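Long-range contacts in biofilm-associated surface protein (Staphylococcus aureus, PDB 7C7U), which is a cell wall-anchored surface protein implicated in biofilm formation, probably as a switch that modulates functional amyloid: residues 268-273 against 289-294; 229-234 against 325-330; 253-258 against 302-307. All coordinates share one frame; numbering follows the deposited sequence.

Contact 1 (268-273 against 289-294); sequences VELHQY and NKVADL
Leu270 faces both Val291 and Ala292, the signature of a classic beta bulge, here on an antiparallel pair at the edge of a five-stranded antiparallel sheet, whose outermost strand here is 290-294. A bulge shifts the pairing by one residue, and the backbone polar groups still have to find partners. Leu270 O takes a nearly straight bond from Val291 N (2.8 Å, 176°) and only a weak second one from Ala292 N. On one side of this step Leu270 N gives its hydrogen to Ala292 O; on the other, Gln272 N reaches Asn289 O (2.9 Å). Farther along, Val268 O accepts from Leu294 N and also from a water that donates to Asp293 OD1, while a second water joins Val268 N to Leu294 O.

The side chains of Glu269, His271, Lys290 and Asp293 build a polar network on one face. Lys290 stays fully extended, its CG anti to the backbone N (chi1 -176°), which carries NZ along the strand to two carboxylates: it meets Glu269 OE2 from well above the carboxylate plane (2.8 Å) and Asp293 OD1 on the syn side (2.8 Å). Placed between them, the ammonium probably eases the repulsion of the two acids. The aliphatic start of Lys290 lies over the His271 ring as a CH-pi contact, with CB 4.1 Å from the centroid.

The other face is apolar. Leu270 CB packs on Leu294 CD1 (3.8 Å), near Ala292, and this side is continued by Ile304 and Leu312. Glu269 OE1, meanwhile, is the acceptor that fixes the turn of the imidazole: His271 NE2 points at it within the ring plane, 3.0 Å away, with the hydrogen almost in line (172°), and meets the anti side of the oxygen.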
ATOM      1  N   VAL A 268      18.312 -14.427  -8.062  1.00 38.35           N
ATOM      2  CA  VAL A 268      18.897 -13.506  -7.090  1.00 40.84           C
ATOM      3  C   VAL A 268      20.125 -12.862  -7.715  1.00 36.20           C
ATOM      4  O   VAL A 268      20.984 -13.560  -8.261  1.00 37.67           O
ATOM      5  CB  VAL A 268      19.277 -14.221  -5.782  1.00 36.98           C
ATOM      6  CG1 VAL A 268      19.785 -13.212  -4.741  1.00 37.53           C
ATOM      7  CG2 VAL A 268      18.106 -15.002  -5.248  1.00 40.47           C
ATOM      8  N   GLU A 269      20.210 -11.536  -7.634  1.00 32.65           N
ATOM      9  CA  GLU A 269      21.262 -10.781  -8.303  1.00 34.82           C
ATOM     10  C   GLU A 269      21.847  -9.738  -7.367  1.00 33.39           C
ATOM     11  O   GLU A 269      21.146  -9.182  -6.518  1.00 31.42           O
ATOM     12  CB  GLU A 269      20.732 -10.058  -9.546  1.00 34.40           C
ATOM     13  CG  GLU A 269      19.932 -10.945 -10.494  1.00 39.61           C
ATOM     14  CD  GLU A 269      19.440 -10.180 -11.720  1.00 44.48           C
ATOM     15  OE1 GLU A 269      19.325  -8.935 -11.645  1.00 40.40           O
ATOM     16  OE2 GLU A 269      19.167 -10.827 -12.751  1.00 46.78           O
ATOM     17  N   LEU A 270      23.121  -9.421  -7.586  1.00 32.68           N
ATOM     18  CA  LEU A 270      23.794  -8.334  -6.893  1.00 31.14           C
ATOM     19  C   LEU A 270      23.895  -7.130  -7.813  1.00 30.20           C
ATOM     20  O   LEU A 270      24.351  -7.245  -8.959  1.00 35.24           O
ATOM     21  CB  LEU A 270      25.191  -8.764  -6.436  1.00 30.16           C
ATOM     22  CG  LEU A 270      25.960  -7.761  -5.582  1.00 32.94           C
ATOM     23  CD1 LEU A 270      25.329  -7.692  -4.203  1.00 32.35           C
ATOM     24  CD2 LEU A 270      27.431  -8.183  -5.473  1.00 29.92           C
ATOM     25  N   HIS A 271      23.492  -5.972  -7.308  1.00 28.52           N
ATOM     26  CA  HIS A 271      23.579  -4.737  -8.068  1.00 31.27           C
ATOM     27  C   HIS A 271      24.494  -3.746  -7.355  1.00 35.23           C
ATOM     28  O   HIS A 271      24.615  -3.746  -6.123  1.00 31.45           O
ATOM     29  CB  HIS A 271      22.192  -4.117  -8.272  1.00 31.20           C
ATOM     30  CG  HIS A 271      21.357  -4.843  -9.275  1.00 31.12           C
ATOM     31  ND1 HIS A 271      20.508  -4.192 -10.148  1.00 33.19           N
ATOM     32  CD2 HIS A 271      21.268  -6.159  -9.573  1.00 35.56           C
ATOM     33  CE1 HIS A 271      19.921  -5.079 -10.928  1.00 35.00           C
ATOM     34  NE2 HIS A 271      20.355  -6.280 -10.597  1.00 34.54           N
ATOM     35  N   GLN A 272      25.139  -2.893  -8.143  1.00 35.50           N
ATOM     36  CA  GLN A 272      25.888  -1.805  -7.544  1.00 40.90           C
ATOM     37  C   GLN A 272      24.938  -0.662  -7.237  1.00 42.68           C
ATOM     38  O   GLN A 272      23.969  -0.421  -7.959  1.00 43.29           O
ATOM     39  CB  GLN A 272      27.027  -1.346  -8.454  1.00 41.30           C
ATOM     40  CG  GLN A 272      28.316  -2.100  -8.167  1.00 45.27           C
ATOM     41  CD  GLN A 272      29.552  -1.383  -8.679  1.00 46.87           C
ATOM     42  OE1 GLN A 272      29.452  -0.332  -9.312  1.00 51.62           O
ATOM     43  NE2 GLN A 272      30.731  -1.943  -8.393  1.00 46.35           N
ATOM     44  N   TYR A 273      25.218   0.036  -6.147  1.00 45.14           N
ATOM     45  CA  TYR A 273      24.223   0.897  -5.527  1.00 47.68           C
ATOM     46  C   TYR A 273      24.849   2.170  -4.973  1.00 53.59           C
ATOM     47  O   TYR A 273      25.855   2.112  -4.259  1.00 49.61           O
ATOM     48  CB  TYR A 273      23.514   0.116  -4.412  1.00 44.88           C
ATOM     49  CG  TYR A 273      22.327   0.823  -3.818  1.00 48.24           C
ATOM     50  CD1 TYR A 273      21.947   0.581  -2.506  1.00 44.82           C
ATOM     51  CD2 TYR A 273      21.554   1.690  -4.585  1.00 53.34           C
ATOM     52  CE1 TYR A 273      20.873   1.221  -1.949  1.00 50.18           C
ATOM     53  CE2 TYR A 273      20.456   2.330  -4.039  1.00 55.66           C
ATOM     54  CZ  TYR A 273      20.119   2.090  -2.720  1.00 53.72           C
ATOM     55  OH  TYR A 273      19.037   2.723  -2.154  1.00 53.71           O
ATOM     56  N   ASN A 289      22.639  -2.041 -13.640  1.00 45.87           N
ATOM     57  CA  ASN A 289      23.425  -2.025 -12.414  1.00 43.35           C
ATOM     58  C   ASN A 289      23.797  -3.417 -11.927  1.00 41.23           C
ATOM     59  O   ASN A 289      24.472  -3.536 -10.902  1.00 38.09           O
ATOM     60  CB  ASN A 289      22.658  -1.289 -11.306  1.00 41.49           C
ATOM     61  CG  ASN A 289      22.594   0.219 -11.533  1.00 48.48           C
ATOM     62  OD1 ASN A 289      23.508   0.810 -12.108  1.00 51.35           O
ATOM     63  ND2 ASN A 289      21.522   0.849 -11.056  1.00 47.58           N
ATOM     64  N   LYS A 290      23.411  -4.460 -12.651  1.00 40.10           N
ATOM     65  CA  LYS A 290      23.716  -5.823 -12.247  1.00 39.67           C
ATOM     66  C   LYS A 290      25.211  -6.089 -12.357  1.00 39.86           C
ATOM     67  O   LYS A 290      25.835  -5.769 -13.371  1.00 38.02           O
ATOM     68  CB  LYS A 290      22.942  -6.808 -13.121  1.00 39.18           C
ATOM     69  CG  LYS A 290      23.101  -8.268 -12.730  1.00 37.99           C
ATOM     70  CD  LYS A 290      22.269  -9.157 -13.664  1.00 39.45           C
ATOM     71  CE  LYS A 290      22.612 -10.615 -13.485  1.00 42.22           C
ATOM     72  NZ  LYS A 290      21.530 -11.493 -14.021  1.00 47.82           N
ATOM     73  N   VAL A 291      25.788  -6.672 -11.309  1.00 36.77           N
ATOM     74  CA  VAL A 291      27.201  -7.033 -11.307  1.00 39.52           C
ATOM     75  C   VAL A 291      27.446  -8.519 -11.068  1.00 40.67           C
ATOM     76  O   VAL A 291      28.582  -8.979 -11.269  1.00 41.74           O
ATOM     77  CB  VAL A 291      27.999  -6.190 -10.286  1.00 38.88           C
ATOM     78  CG1 VAL A 291      28.004  -4.718 -10.699  1.00 40.97           C
ATOM     79  CG2 VAL A 291      27.440  -6.358  -8.870  1.00 32.99           C
ATOM     80  N   ALA A 292      26.448  -9.288 -10.636  1.00 35.73           N
ATOM     81  CA  ALA A 292      26.636 -10.721 -10.465  1.00 38.26           C
ATOM     82  C   ALA A 292      25.289 -11.399 -10.298  1.00 39.22           C
ATOM     83  O   ALA A 292      24.301 -10.778  -9.891  1.00 37.70           O
ATOM     84  CB  ALA A 292      27.521 -11.055  -9.256  1.00 35.28           C
ATOM     85  N   ASP A 293      25.281 -12.696 -10.603  1.00 38.73           N
ATOM     86  CA  ASP A 293      24.234 -13.606 -10.167  1.00 39.38           C
ATOM     87  C   ASP A 293      24.625 -14.194  -8.821  1.00 42.29           C
ATOM     88  O   ASP A 293      25.792 -14.528  -8.596  1.00 40.22           O
ATOM     89  CB  ASP A 293      24.030 -14.728 -11.188  1.00 40.55           C
ATOM     90  CG  ASP A 293      23.536 -14.206 -12.524  1.00 47.56           C
ATOM     91  OD1 ASP A 293      22.391 -13.718 -12.575  1.00 50.04           O
ATOM     92  OD2 ASP A 293      24.307 -14.245 -13.511  1.00 47.34           O
ATOM     93  N   LEU A 294      23.654 -14.300  -7.917  1.00 39.06           N
ATOM     94  CA  LEU A 294      23.907 -14.812  -6.581  1.00 38.13           C
ATOM     95  C   LEU A 294      23.225 -16.157  -6.392  1.00 42.71           C
ATOM     96  O   LEU A 294      22.135 -16.397  -6.914  1.00 44.66           O
ATOM     97  CB  LEU A 294      23.413 -13.839  -5.504  1.00 36.06           C
ATOM     98  CG  LEU A 294      24.045 -12.452  -5.483  1.00 30.88           C
ATOM     99  CD1 LEU A 294      23.270 -11.508  -4.557  1.00 26.82           C
ATOM    100  CD2 LEU A 294      25.504 -12.581  -5.027  1.00 35.04           C
TER
HETATM  101  O   HOH W   1      19.953 -16.993  -8.394  1.00 45.15           O
HETATM  102  O   HOH W   2      20.434 -14.587 -11.081  1.00 47.49           O

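Contact 2 (229-234 against 325-330); sequences ILIDQQ and VRVVLK
Asp232 and Arg326 sit directly across from each other on two long antiparallel strands, and their ion pair is the salt bridge of a buried and largely apolar contact. The two side chains run alongside each other, and the guanidinium grips the carboxylate side-on: NE donates to Asp232 OD1 (2.7 Å) and NH2 to Asp232 OD2 (3.0 Å), each oxygen being met on its syn side. A bend at chi3 (-78°) in the otherwise extended Arg326 swings the group over to the acid. The two groups lie edge to edge with their planes tilted 24° apart. Leu230 CD1 rests over the middle of one guanidinium face, 3.7 Å from CZ of Arg326. Further bonds to Lys283 O and Asn284 O, and a cation-pi contact with Tyr273, hold this buried charge in place.

Backbone bonds form the second group. Ile229 with Leu329, Ile231 with Val327 and Gln233 with Val325 each exchange two N-H...O bonds, in unbroken register.

Apolar contacts make the third. On the face away from the ion pair, Ile231 CD1 sits against Leu329 CG (3.6 Å) and Ile229 CB touches Leu329 CD1 (3.8 Å). Ile257 and Tyr253 of strand 252-257 cover this side, and Tyr253 OH bonds Gln233 OE1. Such inner strands, flat against a second sheet, are characteristic of a beta-sandwich.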
ATOM      1  N   ILE A 229      11.787  -7.873  -5.441  1.00 31.31           N
ATOM      2  CA  ILE A 229      12.040  -7.370  -4.104  1.00 30.57           C
ATOM      3  C   ILE A 229      13.465  -6.841  -4.105  1.00 27.23           C
ATOM      4  O   ILE A 229      14.382  -7.538  -4.551  1.00 28.64           O
ATOM      5  CB  ILE A 229      11.831  -8.466  -3.035  1.00 29.47           C
ATOM      6  CG1 ILE A 229      10.388  -9.016  -3.087  1.00 28.77           C
ATOM      7  CG2 ILE A 229      12.138  -7.922  -1.637  1.00 28.71           C
ATOM      8  CD1 ILE A 229       9.371  -7.973  -2.729  1.00 28.79           C
ATOM      9  N   LEU A 230      13.638  -5.597  -3.669  1.00 25.03           N
ATOM     10  CA  LEU A 230      14.955  -4.978  -3.560  1.00 28.28           C
ATOM     11  C   LEU A 230      15.361  -4.942  -2.097  1.00 29.73           C
ATOM     12  O   LEU A 230      14.625  -4.410  -1.265  1.00 33.66           O
ATOM     13  CB  LEU A 230      14.959  -3.561  -4.131  1.00 31.79           C
ATOM     14  CG  LEU A 230      14.419  -3.343  -5.547  1.00 36.19           C
ATOM     15  CD1 LEU A 230      14.543  -1.887  -5.909  1.00 38.82           C
ATOM     16  CD2 LEU A 230      15.174  -4.209  -6.545  1.00 37.06           C
ATOM     17  N   ILE A 231      16.536  -5.467  -1.792  1.00 31.60           N
ATOM     18  CA  ILE A 231      17.038  -5.510  -0.423  1.00 30.66           C
ATOM     19  C   ILE A 231      18.296  -4.659  -0.421  1.00 26.95           C
ATOM     20  O   ILE A 231      19.326  -5.099  -0.936  1.00 28.09           O
ATOM     21  CB  ILE A 231      17.322  -6.942   0.024  1.00 28.89           C
ATOM     22  CG1 ILE A 231      16.026  -7.767  -0.062  1.00 33.70           C
ATOM     23  CG2 ILE A 231      17.893  -6.977   1.466  1.00 30.87           C
ATOM     24  CD1 ILE A 231      16.303  -9.172  -0.455  1.00 35.98           C
ATOM     25  N   ASP A 232      18.202  -3.420   0.070  1.00 25.76           N
ATOM     26  CA  ASP A 232      19.299  -2.455  -0.024  1.00 33.48           C
ATOM     27  C   ASP A 232      19.953  -2.277   1.337  1.00 34.41           C
ATOM     28  O   ASP A 232      19.310  -1.791   2.272  1.00 36.82           O
ATOM     29  CB  ASP A 232      18.825  -1.089  -0.514  1.00 31.90           C
ATOM     30  CG  ASP A 232      18.259  -1.120  -1.928  1.00 36.93           C
ATOM     31  OD1 ASP A 232      18.677  -1.965  -2.737  1.00 37.32           O
ATOM     32  OD2 ASP A 232      17.400  -0.269  -2.226  1.00 39.63           O
ATOM     33  N   GLN A 233      21.242  -2.584   1.427  1.00 29.78           N
ATOM     34  CA  GLN A 233      21.980  -2.378   2.663  1.00 27.81           C
ATOM     35  C   GLN A 233      22.815  -1.104   2.562  1.00 30.08           C
ATOM     36  O   GLN A 233      23.438  -0.844   1.532  1.00 32.59           O
ATOM     37  CB  GLN A 233      22.879  -3.579   2.958  1.00 26.58           C
ATOM     38  CG  GLN A 233      23.698  -3.442   4.257  1.00 26.74           C
ATOM     39  CD  GLN A 233      24.459  -4.705   4.603  1.00 26.69           C
ATOM     40  OE1 GLN A 233      24.383  -5.700   3.879  1.00 28.39           O
ATOM     41  NE2 GLN A 233      25.229  -4.664   5.696  1.00 28.65           N
ATOM     42  N   GLN A 234      22.798  -0.296   3.618  1.00 27.49           N
ATOM     43  CA  GLN A 234      23.687   0.853   3.741  1.00 29.33           C
ATOM     44  C   GLN A 234      24.670   0.582   4.874  1.00 26.97           C
ATOM     45  O   GLN A 234      24.276   0.077   5.929  1.00 26.36           O
ATOM     46  CB  GLN A 234      22.910   2.139   4.052  1.00 30.50           C
ATOM     47  CG  GLN A 234      21.611   2.330   3.257  1.00 44.32           C
ATOM     48  CD  GLN A 234      21.808   2.930   1.868  1.00 50.11           C
ATOM     49  OE1 GLN A 234      22.865   3.461   1.550  1.00 53.35           O
ATOM     50  NE2 GLN A 234      20.772   2.845   1.034  1.00 50.52           N
ATOM     51  N   VAL A 325      24.759  -1.496  -0.901  1.00 29.54           N
ATOM     52  CA  VAL A 325      24.773  -2.811  -1.536  1.00 28.62           C
ATOM     53  C   VAL A 325      23.324  -3.202  -1.823  1.00 31.72           C
ATOM     54  O   VAL A 325      22.466  -3.087  -0.943  1.00 31.11           O
ATOM     55  CB  VAL A 325      25.458  -3.878  -0.659  1.00 26.52           C
ATOM     56  CG1 VAL A 325      25.561  -5.178  -1.415  1.00 30.03           C
ATOM     57  CG2 VAL A 325      26.875  -3.421  -0.248  1.00 30.23           C
ATOM     58  N   ARG A 326      23.043  -3.631  -3.048  1.00 29.65           N
ATOM     59  CA  ARG A 326      21.677  -4.004  -3.427  1.00 27.51           C
ATOM     60  C   ARG A 326      21.604  -5.472  -3.805  1.00 24.64           C
ATOM     61  O   ARG A 326      22.347  -5.938  -4.679  1.00 28.79           O
ATOM     62  CB  ARG A 326      21.162  -3.158  -4.584  1.00 26.85           C
ATOM     63  CG  ARG A 326      19.826  -3.680  -5.160  1.00 26.51           C
ATOM     64  CD  ARG A 326      19.207  -2.646  -6.108  1.00 31.86           C
ATOM     65  NE  ARG A 326      18.550  -1.576  -5.357  1.00 36.66           N
ATOM     66  CZ  ARG A 326      17.983  -0.503  -5.896  1.00 39.91           C
ATOM     67  NH1 ARG A 326      18.003  -0.334  -7.217  1.00 38.37           N
ATOM     68  NH2 ARG A 326      17.404   0.400  -5.111  1.00 38.48           N
ATOM     69  N   VAL A 327      20.683  -6.194  -3.184  1.00 29.29           N
ATOM     70  CA  VAL A 327      20.339  -7.545  -3.605  1.00 27.82           C
ATOM     71  C   VAL A 327      18.959  -7.490  -4.247  1.00 26.97           C
ATOM     72  O   VAL A 327      18.040  -6.884  -3.688  1.00 24.43           O
ATOM     73  CB  VAL A 327      20.370  -8.532  -2.429  1.00 25.37           C
ATOM     74  CG1 VAL A 327      19.916  -9.930  -2.887  1.00 27.30           C
ATOM     75  CG2 VAL A 327      21.792  -8.607  -1.852  1.00 27.33           C
ATOM     76  N   VAL A 328      18.816  -8.121  -5.408  1.00 28.23           N
ATOM     77  CA  VAL A 328      17.557  -8.114  -6.164  1.00 30.92           C
ATOM     78  C   VAL A 328      16.989  -9.524  -6.206  1.00 28.18           C
ATOM     79  O   VAL A 328      17.666 -10.459  -6.649  1.00 33.71           O
ATOM     80  CB  VAL A 328      17.757  -7.570  -7.585  1.00 29.44           C
ATOM     81  CG1 VAL A 328      16.385  -7.574  -8.362  1.00 31.61           C
ATOM     82  CG2 VAL A 328      18.346  -6.164  -7.540  1.00 30.29           C
ATOM     83  N   LEU A 329      15.739  -9.676  -5.772  1.00 31.77           N
ATOM     84  CA  LEU A 329      15.028 -10.946  -5.861  1.00 26.72           C
ATOM     85  C   LEU A 329      13.990 -10.789  -6.967  1.00 35.02           C
ATOM     86  O   LEU A 329      13.049 -10.006  -6.818  1.00 29.11           O
ATOM     87  CB  LEU A 329      14.347 -11.302  -4.545  1.00 31.04           C
ATOM     88  CG  LEU A 329      15.052 -11.042  -3.223  1.00 36.98           C
ATOM     89  CD1 LEU A 329      14.068 -11.415  -2.130  1.00 36.41           C
ATOM     90  CD2 LEU A 329      16.358 -11.843  -3.127  1.00 31.32           C
ATOM     91  N   LYS A 330      14.172 -11.518  -8.065  1.00 31.38           N
ATOM     92  CA  LYS A 330      13.230 -11.493  -9.173  1.00 33.67           C
ATOM     93  C   LYS A 330      12.104 -12.486  -8.893  1.00 35.46           C
ATOM     94  O   LYS A 330      12.354 -13.687  -8.734  1.00 37.10           O
ATOM     95  CB  LYS A 330      13.950 -11.829 -10.479  1.00 37.83           C
ATOM     96  CG  LYS A 330      14.788 -10.693 -11.022  1.00 41.83           C
ATOM     97  CD  LYS A 330      15.173 -10.907 -12.489  1.00 52.65           C
ATOM     98  CE  LYS A 330      15.870  -9.671 -13.052  1.00 52.40           C
ATOM     99  NZ  LYS A 330      16.366  -9.836 -14.449  1.00 57.74           N
TER

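Contact 3 (253-258 against 302-307); sequences YNYQID and GTITSD
The Tyr255 ring lies flat against the bare backbone of Gly302, whose carbonyl carbon stands 3.4 Å above the ring plane toward its rim; CE1 of Tyr255 comes equally near to Gly302 CA (3.4 Å). This illustrates how a glycine opposite an aromatic residue in an antiparallel hydrogen-bonded pair lets the ring fold over the partner strand. A first torsion of 44°, with CG between the backbone N and the carbonyl carbon, brings the Tyr255 ring there. Next to it, Tyr253 CB meets Ile304 CG2 (3.9 Å).

Paired backbone bonds set this shell: Tyr255 N to Gly302 O and Gly302 N to Tyr255 O, both 2.9 Å, then Tyr253 and Ile304 in the same way. On the other face Asn254 and Thr303 lie alongside each other. Further out, Tyr255 OH is fixed by Thr295 O and by a water (2.8 Å) that also donates to Thr303 O, while Asn254 ND2 is held by Tyr367 O and Thr369 OG1.

Strand 301-305 forms one margin of a four-stranded sheet; strand 252-257 lies between it and strand 359-369. Tyr253 packs on strand 323-331, and Tyr255 and Ile304 on strand 290-294, of the facing sheet.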
ATOM      1  N   TYR A 253      30.992 -10.765   0.696  1.00 32.04           N
ATOM      2  CA  TYR A 253      29.674 -10.275   1.055  1.00 30.20           C
ATOM      3  C   TYR A 253      28.745 -11.465   1.280  1.00 31.07           C
ATOM      4  O   TYR A 253      28.688 -12.381   0.450  1.00 31.74           O
ATOM      5  CB  TYR A 253      29.099  -9.358  -0.028  1.00 28.94           C
ATOM      6  CG  TYR A 253      27.782  -8.752   0.383  1.00 30.16           C
ATOM      7  CD1 TYR A 253      27.710  -7.900   1.478  1.00 27.84           C
ATOM      8  CD2 TYR A 253      26.596  -9.037  -0.322  1.00 26.20           C
ATOM      9  CE1 TYR A 253      26.519  -7.359   1.881  1.00 28.07           C
ATOM     10  CE2 TYR A 253      25.409  -8.503   0.079  1.00 29.75           C
ATOM     11  CZ  TYR A 253      25.367  -7.657   1.159  1.00 30.30           C
ATOM     12  OH  TYR A 253      24.170  -7.118   1.534  1.00 29.94           O
ATOM     13  N   ASN A 254      28.003 -11.428   2.384  1.00 29.15           N
ATOM     14  CA  ASN A 254      27.166 -12.529   2.847  1.00 28.88           C
ATOM     15  C   ASN A 254      25.739 -12.029   2.997  1.00 29.99           C
ATOM     16  O   ASN A 254      25.517 -10.896   3.433  1.00 30.66           O
ATOM     17  CB  ASN A 254      27.682 -13.068   4.199  1.00 27.25           C
ATOM     18  CG  ASN A 254      29.157 -13.412   4.161  1.00 30.60           C
ATOM     19  OD1 ASN A 254      29.531 -14.569   3.976  1.00 31.79           O
ATOM     20  ND2 ASN A 254      30.012 -12.393   4.307  1.00 27.70           N
ATOM     21  N   TYR A 255      24.761 -12.863   2.649  1.00 33.03           N
ATOM     22  CA  TYR A 255      23.378 -12.400   2.615  1.00 27.29           C
ATOM     23  C   TYR A 255      22.456 -13.537   3.048  1.00 29.33           C
ATOM     24  O   TYR A 255      22.753 -14.716   2.842  1.00 28.02           O
ATOM     25  CB  TYR A 255      23.011 -11.845   1.202  1.00 28.19           C
ATOM     26  CG  TYR A 255      23.518 -12.730   0.091  1.00 29.74           C
ATOM     27  CD1 TYR A 255      22.725 -13.764  -0.408  1.00 28.81           C
ATOM     28  CD2 TYR A 255      24.807 -12.585  -0.406  1.00 28.14           C
ATOM     29  CE1 TYR A 255      23.201 -14.607  -1.401  1.00 33.97           C
ATOM     30  CE2 TYR A 255      25.302 -13.424  -1.389  1.00 30.11           C
ATOM     31  CZ  TYR A 255      24.498 -14.441  -1.879  1.00 32.12           C
ATOM     32  OH  TYR A 255      24.987 -15.285  -2.856  1.00 30.88           O
ATOM     33  N   GLN A 256      21.365 -13.170   3.715  1.00 29.43           N
ATOM     34  CA  GLN A 256      20.363 -14.123   4.186  1.00 29.37           C
ATOM     35  C   GLN A 256      19.012 -13.694   3.628  1.00 27.38           C
ATOM     36  O   GLN A 256      18.560 -12.574   3.884  1.00 26.10           O
ATOM     37  CB  GLN A 256      20.336 -14.183   5.720  1.00 30.70           C
ATOM     38  CG  GLN A 256      21.718 -14.552   6.355  1.00 28.07           C
ATOM     39  CD  GLN A 256      21.632 -14.906   7.847  1.00 34.02           C
ATOM     40  OE1 GLN A 256      20.699 -14.501   8.539  1.00 35.65           O
ATOM     41  NE2 GLN A 256      22.628 -15.650   8.351  1.00 32.20           N
ATOM     42  N   ILE A 257      18.373 -14.570   2.854  1.00 30.51           N
ATOM     43  CA  ILE A 257      17.062 -14.287   2.259  1.00 29.30           C
ATOM     44  C   ILE A 257      16.029 -15.138   2.991  1.00 31.53           C
ATOM     45  O   ILE A 257      16.218 -16.348   3.144  1.00 32.27           O
ATOM     46  CB  ILE A 257      17.054 -14.568   0.743  1.00 32.70           C
ATOM     47  CG1 ILE A 257      18.261 -13.924   0.053  1.00 33.50           C
ATOM     48  CG2 ILE A 257      15.725 -14.099   0.057  1.00 32.94           C
ATOM     49  CD1 ILE A 257      18.278 -12.392   0.124  1.00 33.73           C
ATOM     50  N   ASP A 258      14.955 -14.505   3.465  1.00 31.93           N
ATOM     51  CA  ASP A 258      13.908 -15.209   4.200  1.00 34.96           C
ATOM     52  C   ASP A 258      13.471 -16.468   3.455  1.00 35.80           C
ATOM     53  O   ASP A 258      13.068 -16.403   2.290  1.00 33.87           O
ATOM     54  CB  ASP A 258      12.712 -14.276   4.405  1.00 31.41           C
ATOM     55  CG  ASP A 258      11.730 -14.801   5.432  1.00 33.25           C
ATOM     56  OD1 ASP A 258      11.239 -15.939   5.275  1.00 39.60           O
ATOM     57  OD2 ASP A 258      11.447 -14.087   6.406  1.00 32.41           O
ATOM     58  N   GLY A 302      23.640 -17.115   1.403  1.00 34.35           N
ATOM     59  CA  GLY A 302      24.639 -17.145   0.358  1.00 31.91           C
ATOM     60  C   GLY A 302      25.803 -16.239   0.698  1.00 31.56           C
ATOM     61  O   GLY A 302      25.762 -15.452   1.651  1.00 26.84           O
ATOM     62  N   THR A 303      26.843 -16.359  -0.118  1.00 30.78           N
ATOM     63  CA  THR A 303      28.053 -15.566   0.033  1.00 36.38           C
ATOM     64  C   THR A 303      28.665 -15.379  -1.347  1.00 35.31           C
ATOM     65  O   THR A 303      28.550 -16.249  -2.214  1.00 37.65           O
ATOM     66  CB  THR A 303      29.038 -16.238   1.003  1.00 35.32           C
ATOM     67  OG1 THR A 303      30.236 -15.459   1.081  1.00 39.70           O
ATOM     68  CG2 THR A 303      29.389 -17.625   0.515  1.00 41.53           C
ATOM     69  N   ILE A 304      29.285 -14.226  -1.562  1.00 33.66           N
ATOM     70  CA  ILE A 304      29.948 -13.947  -2.829  1.00 32.21           C
ATOM     71  C   ILE A 304      31.279 -13.272  -2.524  1.00 35.21           C
ATOM     72  O   ILE A 304      31.384 -12.471  -1.590  1.00 31.11           O
ATOM     73  CB  ILE A 304      29.074 -13.088  -3.770  1.00 33.39           C
ATOM     74  CG1 ILE A 304      29.756 -12.941  -5.131  1.00 31.72           C
ATOM     75  CG2 ILE A 304      28.801 -11.717  -3.169  1.00 33.72           C
ATOM     76  CD1 ILE A 304      28.996 -12.134  -6.116  1.00 36.80           C
ATOM     77  N   THR A 305      32.306 -13.633  -3.280  1.00 32.54           N
ATOM     78  CA  THR A 305      33.602 -12.987  -3.152  1.00 35.41           C
ATOM     79  C   THR A 305      34.203 -12.861  -4.544  1.00 34.71           C
ATOM     80  O   THR A 305      33.575 -13.197  -5.554  1.00 38.87           O
ATOM     81  CB  THR A 305      34.523 -13.740  -2.188  1.00 32.80           C
ATOM     82  OG1 THR A 305      35.676 -12.923  -1.878  1.00 39.33           O
ATOM     83  CG2 THR A 305      34.953 -15.065  -2.795  1.00 36.36           C
ATOM     84  N   SER A 306      35.416 -12.342  -4.600  1.00 35.11           N
ATOM     85  CA  SER A 306      36.002 -11.908  -5.852  1.00 33.35           C
ATOM     86  C   SER A 306      37.500 -11.759  -5.654  1.00 34.46           C
ATOM     87  O   SER A 306      37.983 -11.675  -4.529  1.00 32.57           O
ATOM     88  CB  SER A 306      35.386 -10.581  -6.295  1.00 35.31           C
ATOM     89  OG  SER A 306      36.203  -9.937  -7.235  1.00 36.32           O
ATOM     90  N   ASP A 307      38.232 -11.722  -6.763  1.00 38.81           N
ATOM     91  CA  ASP A 307      39.646 -11.394  -6.673  1.00 39.81           C
ATOM     92  C   ASP A 307      39.854  -9.912  -6.431  1.00 36.43           C
ATOM     93  O   ASP A 307      40.955  -9.510  -6.048  1.00 38.07           O
ATOM     94  CB  ASP A 307      40.389 -11.839  -7.938  1.00 42.14           C
ATOM     95  CG  ASP A 307      40.673 -13.338  -7.956  1.00 42.51           C
ATOM     96  OD1 ASP A 307      41.050 -13.896  -6.905  1.00 48.88           O
ATOM     97  OD2 ASP A 307      40.517 -13.965  -9.019  1.00 49.88           O
TER
HETATM   98  O   HOH W   3      26.626 -16.469  -4.742  1.00 37.77           O

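Overall arrangement
The three contacts lie in one beta-sandwich, their centres about 9 Å (contacts 1 and 2), 11 Å (1 and 3) and 12 Å (2 and 3) apart. Contacts 1 and 2 share the five-stranded sheet, where strands 265-272 and 323-331 are neighbours; contact 3 belongs to the four-stranded sheet packed against it. Along the chain they are nested: contact 1 lies inside the loop closed by contact 3, which lies inside that closed by contact 2. The chain thus passes from one sheet to the other after strand 228-237, returns with strand 265-272, and repeats the exchange through strands 301-305 and 323-331, weaving both layers into one domain.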